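Local coordinates for protein peptidoglycan N-acetylglucosamine deacetylase (Bacillus cereus, PDB 4L1G) that removes the acetyl group from N-acetylglucosamine residues of peptidoglycan as a zinc-dependent hydrolase of the polysaccharide deacetylase family, at residues Val118-Ile121 with Ala122-His126; Gln179-Trp182 with Ala183-Asn187; Thr209-Val212 with Leu213-Phe217. All blocks are in the same frame, centred on the assembly; numbering follows the deposited sequence.

Contact 1 (Val118-Ile121 with Ala122-His126); sequences VKRI and ANEGH
Arg120 and Glu124, one turn apart, are joined by an i to i+4 salt bridge at the C-terminal end of helix 115-123 of the NodB-homology domain. The bond runs from Arg120 NE to Glu124 OE2 over 2.8 Å and is nearly straight, with an N-H...O angle of 176°. The oxygen lies at the edge of the guanidinium and in its plane; the donor meets the carboxylate from above its plane, and the two planes are turned 68° against each other. Arg120 reaches this place on an extended chain whose CG stands anti to the backbone N (chi1 -176°). Its NH2 forms a second salt bridge, to Asp93 OD2 of helix 89-97, so the two bonds fix the rotation of the guanidinium and tie the helix end to a neighbouring helix.

The backbone beneath loses its regular pattern here. The bond from Ala122 N to Val118 O is weak, Asn123 N donates to Lys119 O at 2.9 Å, and Glu124 N has two weak bonds, to Arg120 O at 3.0 Å and to Ile121 O at 3.4 Å. Glu124 is the first residue to leave helical angles, and Gly125 follows with positive phi. The chain thereby folds back far enough for His126 N to make a weak bond of 3.3 Å to Ile121 O, which thus receives two weak donors.

The side chains of Ile121 and His126 cross at about a right angle, and they touch where Ile121 CG2 lies 3.8 Å from His126 CB. Beyond them, on the buried side, Ile121 packs against Phe104, Leu106 and Ile128 of the parallel sheet. His126, at the threshold of strand 127-130, sets its ring edge-to-face with Phe104, and its ND1 is hydrogen-bonded to Ala102 N.

Contact 2 (Gln179-Trp182 with Ala183-Asn187); sequences QLKW and ATEQN
Leu180 O is gripped twice by Thr184, whose N donates from one face of the carbonyl plane at 3.0 Å and whose OG1 donates from the opposite face at 2.8 Å. This doubled i to i+4 bond lies in the last turns of helix 177-185, which a Schellman motif ends: Asn187, with positive phi, is its C-prime residue, Asn187 N bonds to Thr184 O at 3.1 Å, and Phe188 N bonds back to Ala183 O. The threonine hydroxyl is also hydrogen-bonded to Ala63 N, linking the helix to the chain near Tyr62.

One residue further on, Lys181 NZ forms a salt bridge of 2.8 Å with Glu185 OE1, met on the syn side and 31° out of the carboxylate plane. The lysine turns at its last torsion (chi4 -67°) to bring the ammonium onto the extended glutamate.

Toward helix 143-161, Trp182 packs on Ile151 and makes a cation-pi contact with Arg147. Gln186 bends at chi2 and lays its methylene over one face of the indole, a CH-pi contact with CG 3.8 Å from the centroid of the Trp182 five-membered ring.

Contact 3 (Thr209-Val212 with Leu213-Phe217); sequences TNNV and LGNSF
Asn215 ND2 donates to Asn211 O at 2.8 Å with an N-H...O angle of 156°, a side-chain bond to a backbone oxygen whose other donors, Gly214 N and Asn215 N, are weak. A second carbonyl, Val212 O, is held by a side chain as well: Ser216 OG reaches it at 2.7 Å and Asn215 N at 3.2 Å, both well out of the carbonyl plane and on opposite faces of it. Ser216 OG also lies 3.4 Å from Val212 CG1. With CG anti to its backbone N (chi1 176°), Asn211 directs ND2 to Asp196 O, at the end of strand 195-196.

These side-chain bonds supplement the backbone where helix 205-215 gives way to the chain entering strand 221-225, within the beta-alpha-beta unit that strand 195-196 begins. Among the backbone bonds, Leu213 N to Thr209 O is a sound i to i+4 bond of 2.9 Å, but the following one, from Gly214 N to Asn210 O, is weak.

Apolar contacts lie on the side facing helix 233-248. Thr209 and Leu213 run side by side, pointing the same way, with Thr209 CG2 4.2 Å from Leu213 CD2, and both touch Gln245. Val212 touches Ile242 of that helix and Ile222 of strand 221-225, while its CG1 lies 4.4 Å from Leu213 CD2.

Contacts 1, 2 and 3 follow one another along the chain, each within the C-terminal turns of a different helix: 115-123, 177-185 and 205-215. Their centres are 26 Å (contacts 1 and 2), 27 Å (1 and 3) and 32 Å (2 and 3) apart, and none touches another; contacts 2 and 3 lie on opposite sides of the chain's centre. The helices lead respectively to strands 127-130, 189-191 and 221-225, the first and last in the six-stranded parallel sheet and the second in the three-stranded one. All three thus mark helix-to-strand returns around the barrel of one NodB-homology domain. Strand 127-130 runs up to zinc ligand His131, and strand 221-225 ends at His225, the predicted proton donor.

Contact 1 (Val118-Ile121 with Ala122-His126)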
ATOM      1  N   VAL A 118      -8.852  10.775   4.451  1.00 17.81           N
ATOM      2  CA  VAL A 118      -9.130   9.791   3.413  1.00 16.97           C
ATOM      3  C   VAL A 118      -9.562  10.513   2.141  1.00 17.26           C
ATOM      4  O   VAL A 118      -9.155  10.145   1.035  1.00 16.61           O
ATOM      5  CB  VAL A 118     -10.247   8.821   3.839  1.00 17.01           C
ATOM      6  CG1 VAL A 118     -10.488   7.777   2.760  1.00 16.26           C
ATOM      7  CG2 VAL A 118      -9.898   8.154   5.161  1.00 16.89           C
ATOM      8  N   LYS A 119     -10.383  11.547   2.309  1.00 17.32           N
ATOM      9  CA  LYS A 119     -10.844  12.352   1.183  1.00 17.84           C
ATOM     10  C   LYS A 119      -9.691  13.117   0.539  1.00 17.73           C
ATOM     11  O   LYS A 119      -9.657  13.280  -0.680  1.00 17.64           O
ATOM     12  CB  LYS A 119     -11.947  13.324   1.619  1.00 19.21           C
ATOM     13  CG  LYS A 119     -13.236  12.649   2.078  1.00 19.52           C
ATOM     14  CD  LYS A 119     -14.285  13.679   2.485  1.00 21.00           C
ATOM     15  CE  LYS A 119     -15.599  13.019   2.873  1.00 21.43           C
ATOM     16  NZ  LYS A 119     -16.618  14.014   3.321  1.00 22.98           N
ATOM     17  N   ARG A 120      -8.749  13.583   1.356  1.00 18.52           N
ATOM     18  CA  ARG A 120      -7.604  14.333   0.846  1.00 18.53           C
ATOM     19  C   ARG A 120      -6.706  13.461  -0.029  1.00 17.37           C
ATOM     20  O   ARG A 120      -6.240  13.899  -1.080  1.00 17.37           O
ATOM     21  CB  ARG A 120      -6.787  14.945   1.987  1.00 19.01           C
ATOM     22  CG  ARG A 120      -5.646  15.819   1.490  1.00 19.26           C
ATOM     23  CD  ARG A 120      -4.711  16.271   2.604  1.00 19.70           C
ATOM     24  NE  ARG A 120      -3.483  16.835   2.044  1.00 19.74           N
ATOM     25  CZ  ARG A 120      -2.419  17.196   2.755  1.00 20.07           C
ATOM     26  NH1 ARG A 120      -2.416  17.059   4.075  1.00 20.40           N
ATOM     27  NH2 ARG A 120      -1.352  17.694   2.142  1.00 20.17           N
ATOM     28  N   ILE A 121      -6.468  12.230   0.417  1.00 15.80           N
ATOM     29  CA  ILE A 121      -5.673  11.259  -0.329  1.00 14.75           C
ATOM     30  C   ILE A 121      -6.235  11.053  -1.732  1.00 14.61           C
ATOM     31  O   ILE A 121      -5.500  11.079  -2.719  1.00 14.29           O
ATOM     32  CB  ILE A 121      -5.638   9.894   0.397  1.00 14.01           C
ATOM     33  CG1 ILE A 121      -4.934  10.021   1.750  1.00 14.22           C
ATOM     34  CG2 ILE A 121      -4.958   8.840  -0.466  1.00 13.05           C
ATOM     35  CD1 ILE A 121      -4.996   8.762   2.592  1.00 13.72           C
ATOM     36  N   ALA A 122      -7.546  10.853  -1.809  1.00 15.57           N
ATOM     37  CA  ALA A 122      -8.223  10.639  -3.080  1.00 15.63           C
ATOM     38  C   ALA A 122      -8.225  11.900  -3.936  1.00 16.43           C
ATOM     39  O   ALA A 122      -8.091  11.827  -5.157  1.00 16.37           O
ATOM     40  CB  ALA A 122      -9.646  10.159  -2.846  1.00 15.99           C
ATOM     41  N   ASN A 123      -8.378  13.054  -3.294  1.00 28.71           N
ATOM     42  CA  ASN A 123      -8.429  14.324  -4.011  1.00 29.68           C
ATOM     43  C   ASN A 123      -7.083  14.737  -4.594  1.00 29.54           C
ATOM     44  O   ASN A 123      -7.017  15.590  -5.480  1.00 30.15           O
ATOM     45  CB  ASN A 123      -8.973  15.438  -3.114  1.00 30.82           C
ATOM     46  CG  ASN A 123     -10.456  15.287  -2.832  1.00 31.73           C
ATOM     47  OD1 ASN A 123     -11.199  14.729  -3.640  1.00 31.52           O
ATOM     48  ND2 ASN A 123     -10.894  15.787  -1.681  1.00 32.29           N
ATOM     49  N   GLU A 124      -6.009  14.132  -4.099  1.00 20.69           N
ATOM     50  CA  GLU A 124      -4.675  14.489  -4.566  1.00 20.56           C
ATOM     51  C   GLU A 124      -4.080  13.457  -5.527  1.00 19.59           C
ATOM     52  O   GLU A 124      -2.866  13.392  -5.709  1.00 19.21           O
ATOM     53  CB  GLU A 124      -3.742  14.764  -3.386  1.00 20.50           C
ATOM     54  CG  GLU A 124      -4.117  16.026  -2.619  1.00 21.69           C
ATOM     55  CD  GLU A 124      -3.130  16.370  -1.525  1.00 21.94           C
ATOM     56  OE1 GLU A 124      -2.069  15.714  -1.451  1.00 21.22           O
ATOM     57  OE2 GLU A 124      -3.415  17.296  -0.738  1.00 23.05           O
ATOM     58  N   GLY A 125      -4.951  12.662  -6.140  1.00 24.51           N
ATOM     59  CA  GLY A 125      -4.555  11.777  -7.221  1.00 23.99           C
ATOM     60  C   GLY A 125      -3.920  10.463  -6.810  1.00 22.90           C
ATOM     61  O   GLY A 125      -3.418   9.721  -7.654  1.00 22.41           O
ATOM     62  N   HIS A 126      -3.936  10.167  -5.516  1.00 15.86           N
ATOM     63  CA  HIS A 126      -3.378   8.912  -5.035  1.00 14.93           C
ATOM     64  C   HIS A 126      -4.436   7.819  -5.082  1.00 14.70           C
ATOM     65  O   HIS A 126      -5.631   8.102  -5.170  1.00 15.22           O
ATOM     66  CB  HIS A 126      -2.839   9.069  -3.614  1.00 14.92           C
ATOM     67  CG  HIS A 126      -1.821  10.157  -3.473  1.00 15.36           C
ATOM     68  ND1 HIS A 126      -0.545  10.053  -3.982  1.00 15.09           N
ATOM     69  CD2 HIS A 126      -1.892  11.372  -2.881  1.00 16.18           C
ATOM     70  CE1 HIS A 126       0.128  11.157  -3.707  1.00 15.69           C
ATOM     71  NE2 HIS A 126      -0.667  11.973  -3.039  1.00 16.38           N
TER

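Contact 2 (Gln179-Trp182 with Ala183-Asn187)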
ATOM      1  N   GLN A 179      -8.880 -17.487   1.105  1.00 13.03           N
ATOM      2  CA  GLN A 179      -9.112 -16.057   1.227  1.00 12.25           C
ATOM      3  C   GLN A 179      -8.708 -15.368  -0.065  1.00 11.10           C
ATOM      4  O   GLN A 179      -9.408 -14.485  -0.560  1.00 10.56           O
ATOM      5  CB  GLN A 179      -8.309 -15.492   2.398  1.00 12.48           C
ATOM      6  CG  GLN A 179      -8.718 -16.046   3.755  1.00 13.59           C
ATOM      7  CD  GLN A 179      -7.768 -15.623   4.859  1.00 13.37           C
ATOM      8  OE1 GLN A 179      -6.649 -15.191   4.595  1.00 12.77           O
ATOM      9  NE2 GLN A 179      -8.214 -15.743   6.105  1.00 13.96           N
ATOM     10  N   LEU A 180      -7.574 -15.788  -0.611  1.00 13.22           N
ATOM     11  CA  LEU A 180      -7.068 -15.243  -1.861  1.00 13.36           C
ATOM     12  C   LEU A 180      -7.974 -15.647  -3.019  1.00 15.08           C
ATOM     13  O   LEU A 180      -8.199 -14.869  -3.946  1.00 15.70           O
ATOM     14  CB  LEU A 180      -5.639 -15.731  -2.096  1.00 12.58           C
ATOM     15  CG  LEU A 180      -4.881 -15.220  -3.320  1.00 12.56           C
ATOM     16  CD1 LEU A 180      -4.922 -13.700  -3.394  1.00 12.02           C
ATOM     17  CD2 LEU A 180      -3.444 -15.716  -3.272  1.00 11.56           C
ATOM     18  N   LYS A 181      -8.497 -16.867  -2.951  1.00 17.26           N
ATOM     19  CA  LYS A 181      -9.407 -17.376  -3.972  1.00 18.94           C
ATOM     20  C   LYS A 181     -10.703 -16.572  -4.008  1.00 19.77           C
ATOM     21  O   LYS A 181     -11.185 -16.210  -5.080  1.00 20.78           O
ATOM     22  CB  LYS A 181      -9.703 -18.857  -3.728  1.00 19.34           C
ATOM     23  CG  LYS A 181     -10.731 -19.463  -4.670  1.00 20.93           C
ATOM     24  CD  LYS A 181     -10.856 -20.961  -4.437  1.00 21.11           C
ATOM     25  CE  LYS A 181     -12.032 -21.558  -5.198  1.00 22.60           C
ATOM     26  NZ  LYS A 181     -13.350 -21.083  -4.680  1.00 23.12           N
ATOM     27  N   TRP A 182     -11.258 -16.293  -2.832  1.00 12.37           N
ATOM     28  CA  TRP A 182     -12.466 -15.481  -2.728  1.00 12.68           C
ATOM     29  C   TRP A 182     -12.243 -14.072  -3.274  1.00 12.03           C
ATOM     30  O   TRP A 182     -13.074 -13.551  -4.017  1.00 12.40           O
ATOM     31  CB  TRP A 182     -12.951 -15.415  -1.278  1.00 12.88           C
ATOM     32  CG  TRP A 182     -14.186 -14.580  -1.091  1.00 13.29           C
ATOM     33  CD1 TRP A 182     -15.479 -14.967  -1.307  1.00 14.28           C
ATOM     34  CD2 TRP A 182     -14.243 -13.218  -0.647  1.00 12.83           C
ATOM     35  NE1 TRP A 182     -16.337 -13.928  -1.028  1.00 14.48           N
ATOM     36  CE2 TRP A 182     -15.604 -12.846  -0.618  1.00 13.60           C
ATOM     37  CE3 TRP A 182     -13.278 -12.278  -0.274  1.00 11.97           C
ATOM     38  CZ2 TRP A 182     -16.022 -11.574  -0.230  1.00 13.53           C
ATOM     39  CZ3 TRP A 182     -13.694 -11.016   0.113  1.00 11.90           C
ATOM     40  CH2 TRP A 182     -15.055 -10.676   0.132  1.00 12.67           C
ATOM     41  N   ALA A 183     -11.119 -13.465  -2.908  1.00 10.10           N
ATOM     42  CA  ALA A 183     -10.787 -12.116  -3.362  1.00  9.49           C
ATOM     43  C   ALA A 183     -10.665 -12.036  -4.882  1.00  9.22           C
ATOM     44  O   ALA A 183     -11.147 -11.086  -5.505  1.00  9.31           O
ATOM     45  CB  ALA A 183      -9.505 -11.638  -2.703  1.00  9.16           C
ATOM     46  N   THR A 184     -10.014 -13.035  -5.470  1.00  8.97           N
ATOM     47  CA  THR A 184      -9.888 -13.117  -6.920  1.00  9.20           C
ATOM     48  C   THR A 184     -11.264 -13.214  -7.579  1.00 10.13           C
ATOM     49  O   THR A 184     -11.540 -12.529  -8.565  1.00 10.32           O
ATOM     50  CB  THR A 184      -9.037 -14.329  -7.341  1.00  9.32           C
ATOM     51  OG1 THR A 184      -7.764 -14.269  -6.689  1.00  8.57           O
ATOM     52  CG2 THR A 184      -8.828 -14.345  -8.851  1.00  9.63           C
ATOM     53  N   GLU A 185     -12.124 -14.063  -7.023  1.00 19.30           N
ATOM     54  CA  GLU A 185     -13.475 -14.242  -7.547  1.00 20.70           C
ATOM     55  C   GLU A 185     -14.303 -12.967  -7.417  1.00 20.73           C
ATOM     56  O   GLU A 185     -15.206 -12.719  -8.213  1.00 21.88           O
ATOM     57  CB  GLU A 185     -14.179 -15.403  -6.842  1.00 20.76           C
ATOM     58  CG  GLU A 185     -13.592 -16.767  -7.166  1.00 20.95           C
ATOM     59  CD  GLU A 185     -14.180 -17.877  -6.317  1.00 20.99           C
ATOM     60  OE1 GLU A 185     -13.867 -19.056  -6.587  1.00 21.02           O
ATOM     61  OE2 GLU A 185     -14.952 -17.572  -5.378  1.00 20.61           O
ATOM     62  N   GLN A 186     -13.982 -12.159  -6.413  1.00 16.41           N
ATOM     63  CA  GLN A 186     -14.710 -10.920  -6.168  1.00 16.26           C
ATOM     64  C   GLN A 186     -14.085  -9.729  -6.888  1.00 15.98           C
ATOM     65  O   GLN A 186     -14.407  -8.581  -6.591  1.00 15.47           O
ATOM     66  CB  GLN A 186     -14.804 -10.644  -4.667  1.00 15.54           C
ATOM     67  CG  GLN A 186     -15.650 -11.657  -3.918  1.00 16.29           C
ATOM     68  CD  GLN A 186     -17.092 -11.655  -4.382  1.00 17.41           C
ATOM     69  OE1 GLN A 186     -17.669 -10.599  -4.644  1.00 17.62           O
ATOM     70  NE2 GLN A 186     -17.682 -12.840  -4.493  1.00 18.26           N
ATOM     71  N   ASN A 187     -13.188 -10.015  -7.829  1.00 24.29           N
ATOM     72  CA  ASN A 187     -12.555  -8.989  -8.658  1.00 23.36           C
ATOM     73  C   ASN A 187     -11.638  -8.042  -7.876  1.00 20.94           C
ATOM     74  O   ASN A 187     -11.465  -6.881  -8.250  1.00 19.94           O
ATOM     75  CB  ASN A 187     -13.606  -8.204  -9.456  1.00 24.13           C
ATOM     76  CG  ASN A 187     -13.039  -7.583 -10.716  1.00 23.43           C
ATOM     77  OD1 ASN A 187     -12.049  -8.063 -11.270  1.00 23.16           O
ATOM     78  ND2 ASN A 187     -13.667  -6.505 -11.178  1.00 23.07           N
TER

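Contact 3 (Thr209-Val212 with Leu213-Phe217)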
ATOM      1  N   THR A 209      16.854   4.884   3.329  1.00 14.73           N
ATOM      2  CA  THR A 209      17.253   5.267   1.977  1.00 14.48           C
ATOM      3  C   THR A 209      18.275   4.299   1.384  1.00 14.47           C
ATOM      4  O   THR A 209      18.128   3.855   0.245  1.00 13.78           O
ATOM      5  CB  THR A 209      17.825   6.700   1.940  1.00 15.43           C
ATOM      6  OG1 THR A 209      16.818   7.627   2.364  1.00 15.48           O
ATOM      7  CG2 THR A 209      18.281   7.061   0.532  1.00 15.29           C
ATOM      8  N   ASN A 210      19.306   3.974   2.161  1.00 22.67           N
ATOM      9  CA  ASN A 210      20.330   3.036   1.711  1.00 23.23           C
ATOM     10  C   ASN A 210      19.745   1.653   1.455  1.00 22.69           C
ATOM     11  O   ASN A 210      20.158   0.949   0.533  1.00 22.02           O
ATOM     12  CB  ASN A 210      21.474   2.945   2.725  1.00 25.24           C
ATOM     13  CG  ASN A 210      22.237   4.249   2.867  1.00 25.58           C
ATOM     14  OD1 ASN A 210      22.150   5.134   2.014  1.00 24.49           O
ATOM     15  ND2 ASN A 210      22.997   4.370   3.950  1.00 26.93           N
ATOM     16  N   ASN A 211      18.777   1.277   2.282  1.00 27.71           N
ATOM     17  CA  ASN A 211      18.065   0.020   2.122  1.00 26.62           C
ATOM     18  C   ASN A 211      17.279  -0.003   0.814  1.00 23.91           C
ATOM     19  O   ASN A 211      17.441  -0.914   0.002  1.00 22.79           O
ATOM     20  CB  ASN A 211      17.136  -0.203   3.318  1.00 27.17           C
ATOM     21  CG  ASN A 211      16.274  -1.445   3.176  1.00 25.32           C
ATOM     22  OD1 ASN A 211      16.602  -2.370   2.431  1.00 24.26           O
ATOM     23  ND2 ASN A 211      15.163  -1.472   3.901  1.00 24.85           N
ATOM     24  N   VAL A 212      16.435   1.007   0.618  1.00 12.96           N
ATOM     25  CA  VAL A 212      15.595   1.095  -0.576  1.00 11.54           C
ATOM     26  C   VAL A 212      16.412   1.148  -1.866  1.00 11.61           C
ATOM     27  O   VAL A 212      16.130   0.416  -2.811  1.00 11.09           O
ATOM     28  CB  VAL A 212      14.646   2.316  -0.518  1.00 11.42           C
ATOM     29  CG1 VAL A 212      13.949   2.521  -1.853  1.00 10.80           C
ATOM     30  CG2 VAL A 212      13.625   2.143   0.592  1.00 11.26           C
ATOM     31  N   LEU A 213      17.427   2.008  -1.897  1.00 17.29           N
ATOM     32  CA  LEU A 213      18.252   2.171  -3.093  1.00 16.90           C
ATOM     33  C   LEU A 213      19.081   0.929  -3.403  1.00 17.38           C
ATOM     34  O   LEU A 213      19.435   0.681  -4.557  1.00 16.64           O
ATOM     35  CB  LEU A 213      19.170   3.390  -2.959  1.00 18.03           C
ATOM     36  CG  LEU A 213      18.680   4.682  -3.614  1.00 16.91           C
ATOM     37  CD1 LEU A 213      18.566   4.503  -5.122  1.00 15.54           C
ATOM     38  CD2 LEU A 213      17.349   5.119  -3.025  1.00 16.23           C
ATOM     39  N   GLY A 214      19.390   0.154  -2.370  1.00 16.79           N
ATOM     40  CA  GLY A 214      20.185  -1.044  -2.541  1.00 17.33           C
ATOM     41  C   GLY A 214      19.372  -2.235  -3.009  1.00 15.58           C
ATOM     42  O   GLY A 214      19.929  -3.200  -3.531  1.00 15.37           O
ATOM     43  N   ASN A 215      18.053  -2.171  -2.831  1.00 19.78           N
ATOM     44  CA  ASN A 215      17.195  -3.316  -3.130  1.00 18.17           C
ATOM     45  C   ASN A 215      16.065  -3.039  -4.122  1.00 16.45           C
ATOM     46  O   ASN A 215      15.205  -3.893  -4.336  1.00 15.49           O
ATOM     47  CB  ASN A 215      16.616  -3.903  -1.838  1.00 18.52           C
ATOM     48  CG  ASN A 215      17.692  -4.410  -0.895  1.00 20.58           C
ATOM     49  OD1 ASN A 215      18.203  -5.520  -1.057  1.00 20.35           O
ATOM     50  ND2 ASN A 215      18.043  -3.599   0.097  1.00 22.36           N
ATOM     51  N   SER A 216      16.066  -1.853  -4.725  1.00  9.98           N
ATOM     52  CA  SER A 216      15.011  -1.492  -5.669  1.00 10.11           C
ATOM     53  C   SER A 216      15.384  -1.777  -7.120  1.00 10.60           C
ATOM     54  O   SER A 216      16.500  -1.498  -7.561  1.00 11.00           O
ATOM     55  CB  SER A 216      14.590  -0.028  -5.503  1.00 10.17           C
ATOM     56  OG  SER A 216      13.886   0.161  -4.285  1.00  9.70           O
ATOM     57  N   PHE A 217      14.426  -2.331  -7.856  1.00 10.14           N
ATOM     58  CA  PHE A 217      14.610  -2.687  -9.254  1.00 10.26           C
ATOM     59  C   PHE A 217      13.376  -2.236 -10.024  1.00  9.91           C
ATOM     60  O   PHE A 217      12.380  -1.852  -9.413  1.00  9.54           O
ATOM     61  CB  PHE A 217      14.786  -4.204  -9.382  1.00 10.30           C
ATOM     62  CG  PHE A 217      15.998  -4.731  -8.674  1.00 10.78           C
ATOM     63  CD1 PHE A 217      17.212  -4.837  -9.336  1.00 11.40           C
ATOM     64  CD2 PHE A 217      15.930  -5.114  -7.343  1.00 10.73           C
ATOM     65  CE1 PHE A 217      18.330  -5.318  -8.685  1.00 11.97           C
ATOM     66  CE2 PHE A 217      17.045  -5.593  -6.687  1.00 11.21           C
ATOM     67  CZ  PHE A 217      18.246  -5.694  -7.357  1.00 11.75           C
TER